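Long-range contacts in endoglucanase (PDB 2FVG), which probably acts as a metal-dependent aminopeptidase of the peptidase M42 family, binding two divalent metal cations per subunit: residues A[11-16]-A[146-150]; A[52-56]-A[187-191]; A[64-68]-A[80-86]. All coordinates share one frame; numbering follows the deposited sequence.

Interaction 1 (A[11-16]-A[146-150])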
ATOM      1  N   PRO A  11      11.385  -2.148  -4.338  1.00 38.94           N
ATOM      2  CA  PRO A  11      11.540  -2.409  -2.925  1.00 38.10           C
ATOM      3  C   PRO A  11      11.240  -1.162  -2.082  1.00 35.87           C
ATOM      4  O   PRO A  11      11.647  -0.056  -2.442  1.00 34.79           O
ATOM      5  CB  PRO A  11      13.024  -2.804  -2.797  1.00 38.70           C
ATOM      6  CG  PRO A  11      13.713  -2.172  -3.947  1.00 36.22           C
ATOM      7  CD  PRO A  11      12.672  -1.801  -4.978  1.00 38.81           C
ATOM      8  N   GLY A  12      10.541  -1.362  -0.968  1.00 34.12           N
ATOM      9  CA  GLY A  12      10.182  -0.292  -0.024  1.00 31.09           C
ATOM     10  C   GLY A  12       9.632  -0.859   1.284  1.00 31.78           C
ATOM     11  O   GLY A  12       8.477  -0.644   1.663  1.00 32.06           O
ATOM     12  N   VAL A  13      10.477  -1.586   1.991  1.00 30.64           N
ATOM     13  CA  VAL A  13      10.101  -2.180   3.243  1.00 28.76           C
ATOM     14  C   VAL A  13       9.886  -1.071   4.261  1.00 31.54           C
ATOM     15  O   VAL A  13      10.478   0.001   4.128  1.00 32.86           O
ATOM     16  CB  VAL A  13      11.212  -3.148   3.704  1.00 30.16           C
ATOM     17  CG1 VAL A  13      10.905  -3.726   5.090  1.00 23.40           C
ATOM     18  CG2 VAL A  13      11.351  -4.260   2.707  1.00 23.32           C
ATOM     19  N   SER A  14       9.030  -1.317   5.257  1.00 31.79           N
ATOM     20  CA  SER A  14       8.731  -0.335   6.315  1.00 32.32           C
ATOM     21  C   SER A  14      10.006   0.201   6.930  1.00 32.21           C
ATOM     22  O   SER A  14      10.846  -0.569   7.376  1.00 30.38           O
ATOM     23  CB  SER A  14       7.903  -0.985   7.429  1.00 30.08           C
ATOM     24  OG  SER A  14       6.678  -1.474   6.924  1.00 32.07           O
ATOM     25  N   GLY A  15      10.151   1.516   6.971  1.00 32.99           N
ATOM     26  CA  GLY A  15      11.380   2.105   7.539  1.00 32.91           C
ATOM     27  C   GLY A  15      12.375   2.433   6.436  1.00 34.02           C
ATOM     28  O   GLY A  15      13.344   3.143   6.658  1.00 33.40           O
ATOM     29  N   ASP A  16      12.106   1.955   5.224  1.00 35.01           N
ATOM     30  CA  ASP A  16      13.017   2.160   4.099  1.00 35.14           C
ATOM     31  C   ASP A  16      12.255   2.484   2.826  1.00 34.89           C
ATOM     32  O   ASP A  16      12.525   1.894   1.785  1.00 36.82           O
ATOM     33  CB  ASP A  16      13.853   0.885   3.918  1.00 35.03           C
ATOM     34  CG  ASP A  16      15.007   1.051   2.927  1.00 40.25           C
ATOM     35  OD1 ASP A  16      15.712   2.084   2.955  1.00 39.18           O
ATOM     36  OD2 ASP A  16      15.219   0.118   2.120  1.00 46.59           O
ATOM     37  N   ASP A 146      20.679  -3.393   6.674  1.00 30.74           N
ATOM     38  CA  ASP A 146      20.091  -3.221   5.351  1.00 31.76           C
ATOM     39  C   ASP A 146      18.721  -3.876   5.289  1.00 31.55           C
ATOM     40  O   ASP A 146      18.454  -4.854   5.984  1.00 32.46           O
ATOM     41  CB  ASP A 146      20.984  -3.781   4.230  1.00 30.21           C
ATOM     42  CG  ASP A 146      22.274  -2.968   4.017  1.00 34.74           C
ATOM     43  OD1 ASP A 146      22.358  -1.793   4.466  1.00 28.42           O
ATOM     44  OD2 ASP A 146      23.220  -3.521   3.392  1.00 32.60           O
ATOM     45  N   TYR A 147      17.864  -3.329   4.444  1.00 32.23           N
ATOM     46  CA  TYR A 147      16.517  -3.848   4.266  1.00 33.18           C
ATOM     47  C   TYR A 147      16.446  -4.868   3.131  1.00 32.23           C
ATOM     48  O   TYR A 147      16.998  -4.667   2.038  1.00 29.98           O
ATOM     49  CB  TYR A 147      15.519  -2.702   4.088  1.00 34.35           C
ATOM     50  CG  TYR A 147      15.289  -1.956   5.379  1.00 36.95           C
ATOM     51  CD1 TYR A 147      14.250  -2.320   6.233  1.00 39.41           C
ATOM     52  CD2 TYR A 147      16.131  -0.912   5.771  1.00 45.82           C
ATOM     53  CE1 TYR A 147      14.043  -1.656   7.453  1.00 46.90           C
ATOM     54  CE2 TYR A 147      15.937  -0.235   6.995  1.00 44.58           C
ATOM     55  CZ  TYR A 147      14.891  -0.619   7.827  1.00 42.86           C
ATOM     56  OH  TYR A 147      14.678   0.032   9.021  1.00 42.41           O
ATOM     57  N   VAL A 148      15.761  -5.963   3.427  1.00 30.60           N
ATOM     58  CA  VAL A 148      15.600  -7.090   2.526  1.00 28.29           C
ATOM     59  C   VAL A 148      14.164  -7.142   2.053  1.00 27.43           C
ATOM     60  O   VAL A 148      13.253  -7.179   2.864  1.00 26.14           O
ATOM     61  CB  VAL A 148      15.875  -8.402   3.300  1.00 29.54           C
ATOM     62  CG1 VAL A 148      15.768  -9.604   2.384  1.00 29.41           C
ATOM     63  CG2 VAL A 148      17.259  -8.349   4.000  1.00 28.94           C
ATOM     64  N   SER A 149      13.935  -7.117   0.747  1.00 27.49           N
ATOM     65  CA  SER A 149      12.562  -7.228   0.287  1.00 29.61           C
ATOM     66  C   SER A 149      12.392  -8.487  -0.557  1.00 31.66           C
ATOM     67  O   SER A 149      13.376  -9.068  -1.022  1.00 30.89           O
ATOM     68  CB  SER A 149      12.150  -5.981  -0.477  1.00 29.42           C
ATOM     69  OG  SER A 149      12.954  -5.800  -1.610  1.00 33.43           O
ATOM     70  N   PHE A 150      11.149  -8.934  -0.720  1.00 30.45           N
ATOM     71  CA  PHE A 150      10.872 -10.057  -1.587  1.00 30.24           C
ATOM     72  C   PHE A 150      11.111  -9.635  -3.020  1.00 28.84           C
ATOM     73  O   PHE A 150      10.994  -8.450  -3.370  1.00 35.53           O
ATOM     74  CB  PHE A 150       9.425 -10.521  -1.464  1.00 27.98           C
ATOM     75  CG  PHE A 150       9.109 -11.163  -0.174  1.00 30.17           C
ATOM     76  CD1 PHE A 150       9.460 -12.490   0.054  1.00 29.78           C
ATOM     77  CD2 PHE A 150       8.436 -10.464   0.810  1.00 26.92           C
ATOM     78  CE1 PHE A 150       9.151 -13.113   1.267  1.00 33.12           C
ATOM     79  CE2 PHE A 150       8.122 -11.066   2.008  1.00 29.01           C
ATOM     80  CZ  PHE A 150       8.488 -12.396   2.243  1.00 33.73           C
TER
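D16 lays its CB over one face of the Y147 ring, while V13 and P11 pack farther along the same strand, on V148 and S149. The strand, 147-150, belongs to a six-stranded antiparallel sheet, and the loop that meets it joins helix 4-9 to helix 18-28. A type II turn from V13 to D16, closed by the backbone bond from D16 N to V13 O, shapes that loop into a lid over the tyrosine.

Y147 can be followed outward atom by atom. Its CB meets the carboxylate of D16, with OD2 3.5 Å away. CG anti to the carbonyl carbon (chi1 -72°) sends the ring out along the turn. CG and CD2 then lie beneath D16 CB, which sits 3.7 Å from the ring centroid as a CH-pi contact, offset toward the rim. The carboxylate is tilted only 17° from the ring plane. On the other side of the ring axis CD1 touches V13 CG1 at 3.8 Å, CE1 comes 3.4 Å from S14 O, and the OH ends beside G15. A side chain on G15 would run into that hydroxyl, and the turn's backbone angles there suit glycine in any case.

V13 splits its two methyls: CG1 goes to the tyrosine, CG2 to the strand backbone and S149 CB. No hydrogen bond joins the two segments, so the fit depends on packing. The loop's polar ties run elsewhere: S14 OG bonds to D63 and G12 N to E64. The S14 side chain lies near that of H61 and G15 near that of E198, each about 8 Å away and each a predicted zinc ligand. At the far end of the contact, P11 CB stands 3.2 Å from S149 OG.

Interaction 2 (A[52-56]-A[187-191])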
ATOM      1  N   SER A  52     -11.082  26.578  -0.293  1.00 27.98           N
ATOM      2  CA  SER A  52      -9.998  26.283   0.644  1.00 29.09           C
ATOM      3  C   SER A  52     -10.373  26.399   2.117  1.00 27.05           C
ATOM      4  O   SER A  52      -9.490  26.397   2.976  1.00 31.75           O
ATOM      5  CB  SER A  52      -8.808  27.203   0.371  1.00 28.16           C
ATOM      6  OG  SER A  52      -8.077  26.742  -0.733  1.00 29.71           O
ATOM      7  N   SER A  53     -11.661  26.492   2.421  1.00 29.96           N
ATOM      8  CA  SER A  53     -12.091  26.655   3.819  1.00 29.56           C
ATOM      9  C   SER A  53     -12.088  25.342   4.588  1.00 31.33           C
ATOM     10  O   SER A  53     -12.139  25.352   5.830  1.00 28.97           O
ATOM     11  CB  SER A  53     -13.487  27.244   3.904  1.00 27.21           C
ATOM     12  OG  SER A  53     -14.430  26.337   3.383  1.00 32.68           O
ATOM     13  N   LYS A  54     -12.071  24.233   3.839  1.00 32.04           N
ATOM     14  CA  LYS A  54     -12.027  22.874   4.379  1.00 32.95           C
ATOM     15  C   LYS A  54     -10.997  22.067   3.592  1.00 33.10           C
ATOM     16  O   LYS A  54     -10.646  22.403   2.456  1.00 32.75           O
ATOM     17  CB  LYS A  54     -13.408  22.221   4.326  1.00 33.98           C
ATOM     18  CG  LYS A  54     -14.468  22.990   5.121  1.00 35.66           C
ATOM     19  CD  LYS A  54     -15.891  22.619   4.740  1.00 44.82           C
ATOM     20  CE  LYS A  54     -16.886  23.463   5.512  1.00 48.52           C
ATOM     21  NZ  LYS A  54     -18.290  23.221   5.068  1.00 60.98           N
ATOM     22  N   LYS A  55     -10.491  21.013   4.216  1.00 32.69           N
ATOM     23  CA  LYS A  55      -9.476  20.187   3.606  1.00 29.85           C
ATOM     24  C   LYS A  55      -9.884  18.715   3.633  1.00 31.10           C
ATOM     25  O   LYS A  55     -10.400  18.232   4.636  1.00 32.78           O
ATOM     26  CB  LYS A  55      -8.175  20.400   4.351  1.00 30.16           C
ATOM     27  CG  LYS A  55      -7.586  21.791   4.158  1.00 30.70           C
ATOM     28  CD  LYS A  55      -6.668  22.205   5.276  1.00 36.18           C
ATOM     29  CE  LYS A  55      -7.486  22.533   6.533  1.00 30.21           C
ATOM     30  NZ  LYS A  55      -6.583  22.989   7.615  1.00 39.82           N
ATOM     31  N   LEU A  56      -9.681  18.020   2.516  1.00 30.38           N
ATOM     32  CA  LEU A  56      -9.940  16.593   2.446  1.00 29.80           C
ATOM     33  C   LEU A  56      -8.580  15.936   2.427  1.00 29.51           C
ATOM     34  O   LEU A  56      -7.677  16.396   1.743  1.00 29.77           O
ATOM     35  CB  LEU A  56     -10.695  16.225   1.176  1.00 27.60           C
ATOM     36  CG  LEU A  56     -10.902  14.743   0.811  1.00 23.81           C
ATOM     37  CD1 LEU A  56     -11.809  14.007   1.771  1.00 20.96           C
ATOM     38  CD2 LEU A  56     -11.501  14.656  -0.580  1.00 27.33           C
ATOM     39  N   TYR A 187     -12.685  20.837  -2.579  1.00 25.03           N
ATOM     40  CA  TYR A 187     -11.982  21.407  -1.434  1.00 27.35           C
ATOM     41  C   TYR A 187     -10.499  21.049  -1.490  1.00 28.42           C
ATOM     42  O   TYR A 187     -10.113  20.058  -2.110  1.00 29.22           O
ATOM     43  CB  TYR A 187     -12.550  20.848  -0.093  1.00 27.09           C
ATOM     44  CG  TYR A 187     -13.974  21.225   0.119  1.00 28.13           C
ATOM     45  CD1 TYR A 187     -14.302  22.482   0.616  1.00 32.02           C
ATOM     46  CD2 TYR A 187     -15.012  20.367  -0.251  1.00 29.06           C
ATOM     47  CE1 TYR A 187     -15.627  22.876   0.771  1.00 26.37           C
ATOM     48  CE2 TYR A 187     -16.347  20.752  -0.105  1.00 28.40           C
ATOM     49  CZ  TYR A 187     -16.641  22.010   0.414  1.00 30.10           C
ATOM     50  OH  TYR A 187     -17.946  22.427   0.568  1.00 31.73           O
ATOM     51  N   ASP A 188      -9.678  21.842  -0.818  1.00 25.10           N
ATOM     52  CA  ASP A 188      -8.257  21.572  -0.777  1.00 27.63           C
ATOM     53  C   ASP A 188      -8.086  20.115  -0.444  1.00 25.48           C
ATOM     54  O   ASP A 188      -8.569  19.657   0.585  1.00 25.19           O
ATOM     55  CB  ASP A 188      -7.558  22.433   0.266  1.00 24.98           C
ATOM     56  CG  ASP A 188      -7.304  23.849  -0.204  1.00 25.47           C
ATOM     57  OD1 ASP A 188      -7.785  24.270  -1.295  1.00 28.75           O
ATOM     58  OD2 ASP A 188      -6.595  24.558   0.542  1.00 24.18           O
ATOM     59  N   THR A 189      -7.418  19.376  -1.322  1.00 26.37           N
ATOM     60  CA  THR A 189      -7.280  17.942  -1.110  1.00 25.90           C
ATOM     61  C   THR A 189      -5.830  17.556  -1.006  1.00 26.12           C
ATOM     62  O   THR A 189      -5.062  17.835  -1.898  1.00 29.26           O
ATOM     63  CB  THR A 189      -7.979  17.145  -2.240  1.00 23.93           C
ATOM     64  OG1 THR A 189      -9.372  17.461  -2.231  1.00 30.03           O
ATOM     65  CG2 THR A 189      -7.820  15.624  -2.030  1.00 26.05           C
ATOM     66  N   TYR A 190      -5.458  16.945   0.106  1.00 27.63           N
ATOM     67  CA  TYR A 190      -4.094  16.456   0.294  1.00 29.37           C
ATOM     68  C   TYR A 190      -4.031  14.960  -0.015  1.00 30.23           C
ATOM     69  O   TYR A 190      -4.799  14.173   0.536  1.00 30.71           O
ATOM     70  CB  TYR A 190      -3.634  16.684   1.729  1.00 31.29           C
ATOM     71  CG  TYR A 190      -3.480  18.143   2.086  1.00 33.93           C
ATOM     72  CD1 TYR A 190      -4.562  18.890   2.531  1.00 31.47           C
ATOM     73  CD2 TYR A 190      -2.240  18.772   1.988  1.00 32.34           C
ATOM     74  CE1 TYR A 190      -4.414  20.241   2.855  1.00 33.54           C
ATOM     75  CE2 TYR A 190      -2.084  20.111   2.315  1.00 36.28           C
ATOM     76  CZ  TYR A 190      -3.172  20.842   2.743  1.00 34.21           C
ATOM     77  OH  TYR A 190      -3.006  22.184   3.052  1.00 36.99           O
ATOM     78  N   PHE A 191      -3.161  14.589  -0.940  1.00 28.27           N
ATOM     79  CA  PHE A 191      -2.919  13.191  -1.254  1.00 29.43           C
ATOM     80  C   PHE A 191      -1.677  12.827  -0.465  1.00 29.11           C
ATOM     81  O   PHE A 191      -0.595  13.371  -0.692  1.00 33.80           O
ATOM     82  CB  PHE A 191      -2.734  12.987  -2.757  1.00 29.80           C
ATOM     83  CG  PHE A 191      -3.978  13.239  -3.542  1.00 30.75           C
ATOM     84  CD1 PHE A 191      -4.330  14.525  -3.920  1.00 35.36           C
ATOM     85  CD2 PHE A 191      -4.837  12.185  -3.869  1.00 33.89           C
ATOM     86  CE1 PHE A 191      -5.503  14.754  -4.640  1.00 36.79           C
ATOM     87  CE2 PHE A 191      -5.998  12.403  -4.593  1.00 34.31           C
ATOM     88  CZ  PHE A 191      -6.333  13.684  -4.978  1.00 36.31           C
TER
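With chi1 at -79° in both S52 and D188, each side chain sets its outer group anti to its own carbonyl carbon, and the serine hydroxyl meets the carboxylate. S52 OG donates to D188 OD1 at 2.6 Å, reaching it on the syn side but 30° out of the carboxylate plane. The same OD1 also takes the backbone N-H of G49, so two donors grip this one oxygen where the chain rounds the corner at S53 and K54.

Past the corner the backbones come into step. L56 N gives its hydrogen to D188 O, and L56 O receives Y190 N, each at 2.8 Å and nearly straight. This is the parallel pairing of strand 55-61 with strand 187-194 inside the large mixed sheet, far from the predicted metal site. K55 CA and T189 CA add C-H...O contacts to the same two carbonyl oxygens.

The faces differ. On the one with L56 and T189, the two side chains run alongside each other in the same direction, and L56 CD2 comes 3.9 Å from T189 OG1. That hydroxyl is turned back along its own strand, T189 OG1 bonding to Y187 O at 2.7 Å and tilted from the carbonyl plane. V330 of helix 316-332 covers the pair. Toward the other face K55 lies beside Y190: K55 CG meets Y190 CE1 at the ring edge, 3.8 Å away and in the ring plane. The lysine chain then bends at chi3 (-73°) to lead NZ off to L211 O.

K54 runs extended beside Y187, with K54 CB 3.8 Å from Y187 CD1. Farther out, K54 CD nears Y187 CE1. The tyrosine OH continues to E337 and K54 NZ to S340, both near the end of the chain.

Interaction 3 (A[64-68]-A[80-86]). With EDO (1,2-ethanediol), chain C.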
ATOM      1  N   GLU A  64       5.952  -1.942   2.722  1.00 32.52           N
ATOM      2  CA  GLU A  64       5.599  -3.342   2.535  1.00 32.58           C
ATOM      3  C   GLU A  64       6.302  -4.183   3.610  1.00 32.39           C
ATOM      4  O   GLU A  64       7.211  -3.713   4.279  1.00 32.69           O
ATOM      5  CB  GLU A  64       5.987  -3.793   1.112  1.00 32.93           C
ATOM      6  CG  GLU A  64       7.503  -3.824   0.873  1.00 36.80           C
ATOM      7  CD  GLU A  64       7.895  -4.134  -0.569  1.00 35.22           C
ATOM      8  OE1 GLU A  64       7.582  -5.236  -1.081  1.00 38.85           O
ATOM      9  OE2 GLU A  64       8.544  -3.272  -1.181  1.00 33.55           O
ATOM     10  N   VAL A  65       5.870  -5.423   3.787  1.00 32.42           N
ATOM     11  CA  VAL A  65       6.525  -6.330   4.715  1.00 29.98           C
ATOM     12  C   VAL A  65       7.900  -6.755   4.173  1.00 29.54           C
ATOM     13  O   VAL A  65       8.098  -6.843   2.953  1.00 24.93           O
ATOM     14  CB  VAL A  65       5.626  -7.555   5.030  1.00 29.35           C
ATOM     15  CG1 VAL A  65       6.385  -8.610   5.841  1.00 39.64           C
ATOM     16  CG2 VAL A  65       4.437  -7.095   5.833  1.00 32.76           C
ATOM     17  N   GLY A  66       8.848  -7.044   5.075  1.00 28.01           N
ATOM     18  CA  GLY A  66      10.195  -7.416   4.636  1.00 26.65           C
ATOM     19  C   GLY A  66      11.041  -7.917   5.776  1.00 29.93           C
ATOM     20  O   GLY A  66      10.515  -8.507   6.714  1.00 27.38           O
ATOM     21  N   PHE A  67      12.349  -7.682   5.688  1.00 28.71           N
ATOM     22  CA  PHE A  67      13.283  -8.165   6.690  1.00 29.53           C
ATOM     23  C   PHE A  67      14.402  -7.148   6.835  1.00 30.72           C
ATOM     24  O   PHE A  67      14.467  -6.164   6.086  1.00 31.05           O
ATOM     25  CB  PHE A  67      13.868  -9.531   6.247  1.00 31.22           C
ATOM     26  CG  PHE A  67      12.828 -10.515   5.777  1.00 32.18           C
ATOM     27  CD1 PHE A  67      12.137 -11.303   6.695  1.00 36.37           C
ATOM     28  CD2 PHE A  67      12.508 -10.619   4.429  1.00 35.87           C
ATOM     29  CE1 PHE A  67      11.155 -12.191   6.278  1.00 35.26           C
ATOM     30  CE2 PHE A  67      11.529 -11.503   3.997  1.00 37.09           C
ATOM     31  CZ  PHE A  67      10.847 -12.297   4.927  1.00 26.27           C
ATOM     32  N   VAL A  68      15.298  -7.402   7.785  1.00 31.05           N
ATOM     33  CA  VAL A  68      16.445  -6.555   7.998  1.00 29.61           C
ATOM     34  C   VAL A  68      17.634  -7.480   8.310  1.00 31.52           C
ATOM     35  O   VAL A  68      17.471  -8.516   8.954  1.00 28.95           O
ATOM     36  CB  VAL A  68      16.154  -5.462   9.064  1.00 31.25           C
ATOM     37  CG1 VAL A  68      15.918  -6.061  10.457  1.00 33.23           C
ATOM     38  CG2 VAL A  68      17.240  -4.394   9.079  1.00 28.55           C
ATOM     39  N   PHE A  80      18.561 -12.764   9.363  1.00 31.82           N
ATOM     40  CA  PHE A  80      17.628 -11.657   9.195  1.00 32.64           C
ATOM     41  C   PHE A  80      16.482 -11.721  10.206  1.00 33.35           C
ATOM     42  O   PHE A  80      16.208 -12.772  10.803  1.00 32.91           O
ATOM     43  CB  PHE A  80      17.107 -11.646   7.753  1.00 32.40           C
ATOM     44  CG  PHE A  80      16.354 -12.892   7.368  1.00 35.29           C
ATOM     45  CD1 PHE A  80      17.030 -14.045   6.977  1.00 31.52           C
ATOM     46  CD2 PHE A  80      14.960 -12.907   7.388  1.00 33.62           C
ATOM     47  CE1 PHE A  80      16.332 -15.202   6.618  1.00 24.50           C
ATOM     48  CE2 PHE A  80      14.251 -14.055   7.037  1.00 29.82           C
ATOM     49  CZ  PHE A  80      14.933 -15.206   6.652  1.00 25.68           C
ATOM     50  N   LEU A  81      15.852 -10.579  10.433  1.00 31.98           N
ATOM     51  CA  LEU A  81      14.727 -10.506  11.339  1.00 33.57           C
ATOM     52  C   LEU A  81      13.602  -9.872  10.544  1.00 34.34           C
ATOM     53  O   LEU A  81      13.879  -9.012   9.706  1.00 35.89           O
ATOM     54  CB  LEU A  81      15.066  -9.646  12.559  1.00 33.72           C
ATOM     55  CG  LEU A  81      16.222 -10.089  13.462  1.00 33.25           C
ATOM     56  CD1 LEU A  81      16.595  -8.962  14.421  1.00 34.93           C
ATOM     57  CD2 LEU A  81      15.896 -11.378  14.210  1.00 33.25           C
ATOM     58  N   PRO A  82      12.345 -10.296  10.794  1.00 33.51           N
ATOM     59  CA  PRO A  82      11.167  -9.778  10.092  1.00 34.73           C
ATOM     60  C   PRO A  82      10.873  -8.312  10.374  1.00 35.13           C
ATOM     61  O   PRO A  82      11.243  -7.791  11.429  1.00 35.82           O
ATOM     62  CB  PRO A  82      10.021 -10.627  10.650  1.00 32.95           C
ATOM     63  CG  PRO A  82      10.517 -11.078  11.998  1.00 35.55           C
ATOM     64  CD  PRO A  82      11.979 -11.329  11.782  1.00 33.70           C
ATOM     65  N   VAL A  83      10.232  -7.659   9.408  1.00 35.91           N
ATOM     66  CA  VAL A  83       9.781  -6.275   9.537  1.00 34.78           C
ATOM     67  C   VAL A  83       8.336  -6.334   9.054  1.00 36.57           C
ATOM     68  O   VAL A  83       8.068  -6.241   7.869  1.00 35.55           O
ATOM     69  CB  VAL A  83      10.621  -5.280   8.697  1.00 34.82           C
ATOM     70  CG1 VAL A  83      10.082  -3.858   8.830  1.00 29.83           C
ATOM     71  CG2 VAL A  83      12.079  -5.315   9.115  1.00 32.26           C
ATOM     72  N   GLY A  84       7.412  -6.523   9.990  1.00 38.26           N
ATOM     73  CA  GLY A  84       5.998  -6.686   9.669  1.00 39.58           C
ATOM     74  C   GLY A  84       5.617  -8.116   9.998  1.00 42.38           C
ATOM     75  O   GLY A  84       6.397  -8.844  10.632  1.00 42.21           O
ATOM     76  N   GLY A  85       4.432  -8.534   9.563  1.00 44.24           N
ATOM     77  CA  GLY A  85       3.950  -9.888   9.848  1.00 46.49           C
ATOM     78  C   GLY A  85       4.349 -10.894   8.784  1.00 47.67           C
ATOM     79  O   GLY A  85       3.836 -10.843   7.662  1.00 48.31           O
ATOM     80  N   VAL A  86       5.264 -11.801   9.133  1.00 47.83           N
ATOM     81  CA  VAL A  86       5.733 -12.815   8.197  1.00 47.58           C
ATOM     82  C   VAL A  86       5.783 -14.177   8.879  1.00 49.04           C
ATOM     83  O   VAL A  86       6.330 -14.318   9.978  1.00 49.47           O
ATOM     84  CB  VAL A  86       7.157 -12.501   7.642  1.00 47.70           C
ATOM     85  CG1 VAL A  86       7.359 -13.169   6.292  1.00 44.90           C
ATOM     86  CG2 VAL A  86       7.382 -11.017   7.485  1.00 45.77           C
TER
HETATM   87  C1  EDO C 341       4.844  -7.720  -0.163  1.00 61.37           C
HETATM   88  O1  EDO C 341       6.053  -7.980   0.543  1.00 70.52           O
HETATM   89  C2  EDO C 341       3.975  -8.970  -0.101  1.00 64.68           C
HETATM   90  O2  EDO C 341       2.954  -8.899  -1.099  1.00 59.59           O
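The edge of the F80 ring drives into the face of F67, with centroids 4.9 Å apart and planes at 82°. This T-shaped pair packs on the side of the hairpin where F67 and F80 both extend, away from V68 and V83. The two side chains run alongside each other, pointing the same way. Their closest point is F80 CD2 against F67 CD1, 3.3 Å apart. F80 holds its CG between its backbone N and carbonyl carbon (chi1 61°), which turns the ring toward F67. L126 and I128 back F80 from strand 126-129.

Farther round F67, V86 pushes CG1 to within 3.8 Å of F67 CZ, coming in obliquely. Beyond these two partners, F150 of strand 147-150 makes another edge-to-face pair with F67, and L91 and F123 also touch it. Cutting F67 back to an alanine is likely to leave the F80 edge without its face and open a gap beside V86 CG1.

The scaffold is a beta hairpin, strands 66-72 and 78-83, at one margin of the six-stranded antiparallel sheet. G66 pairs with V83 and V68 with L81 as hydrogen-bonded pairs; F67 and P82 form the non-hydrogen-bonded pair between them. V83 N reaches G66 O at 2.8 Å from above the carbonyl plane, whereas V68 N approaches L81 O almost end-on.

G66 brings no side chain to the face that carries V68 and V83, and V83 CG2 settles against the F67 backbone, 3.7 Å from F67 C. V68 crosses V83 at about a right angle, V68 CB lying 4.1 Å from V83 CG2. At the loop end V65 CG2 leans toward G84 CA, at 4.2 Å; a side chain on G84 would strike that methyl. On the other side of V65, toward E64, 1,2-ethanediol O1 makes a weak hydrogen bond to V65 O.

In the fold
Interactions 1 and 3 are neighbours, their centres about 8 Å apart. Both use the six-stranded antiparallel sheet, in which strand 66-72 lies between strands 78-83 and 147-150; V148 N bonds to F67 O, and the loop 11-16 touches 64-68 at E64. Interaction 2 sits in the large mixed sheet, its centre about 32 Å from that of interaction 1 and about 35 Å from that of interaction 3, across the chain's centre from the latter. Along the chain, 64-68 and 80-86 fall between the halves of both other contacts, whose own segments alternate. Strand 55-61 ends at H61, a predicted zinc ligand, and the chain goes on into the hairpin. Interactions 1 and 3 thus lie near the predicted metal site, interaction 2 away from it.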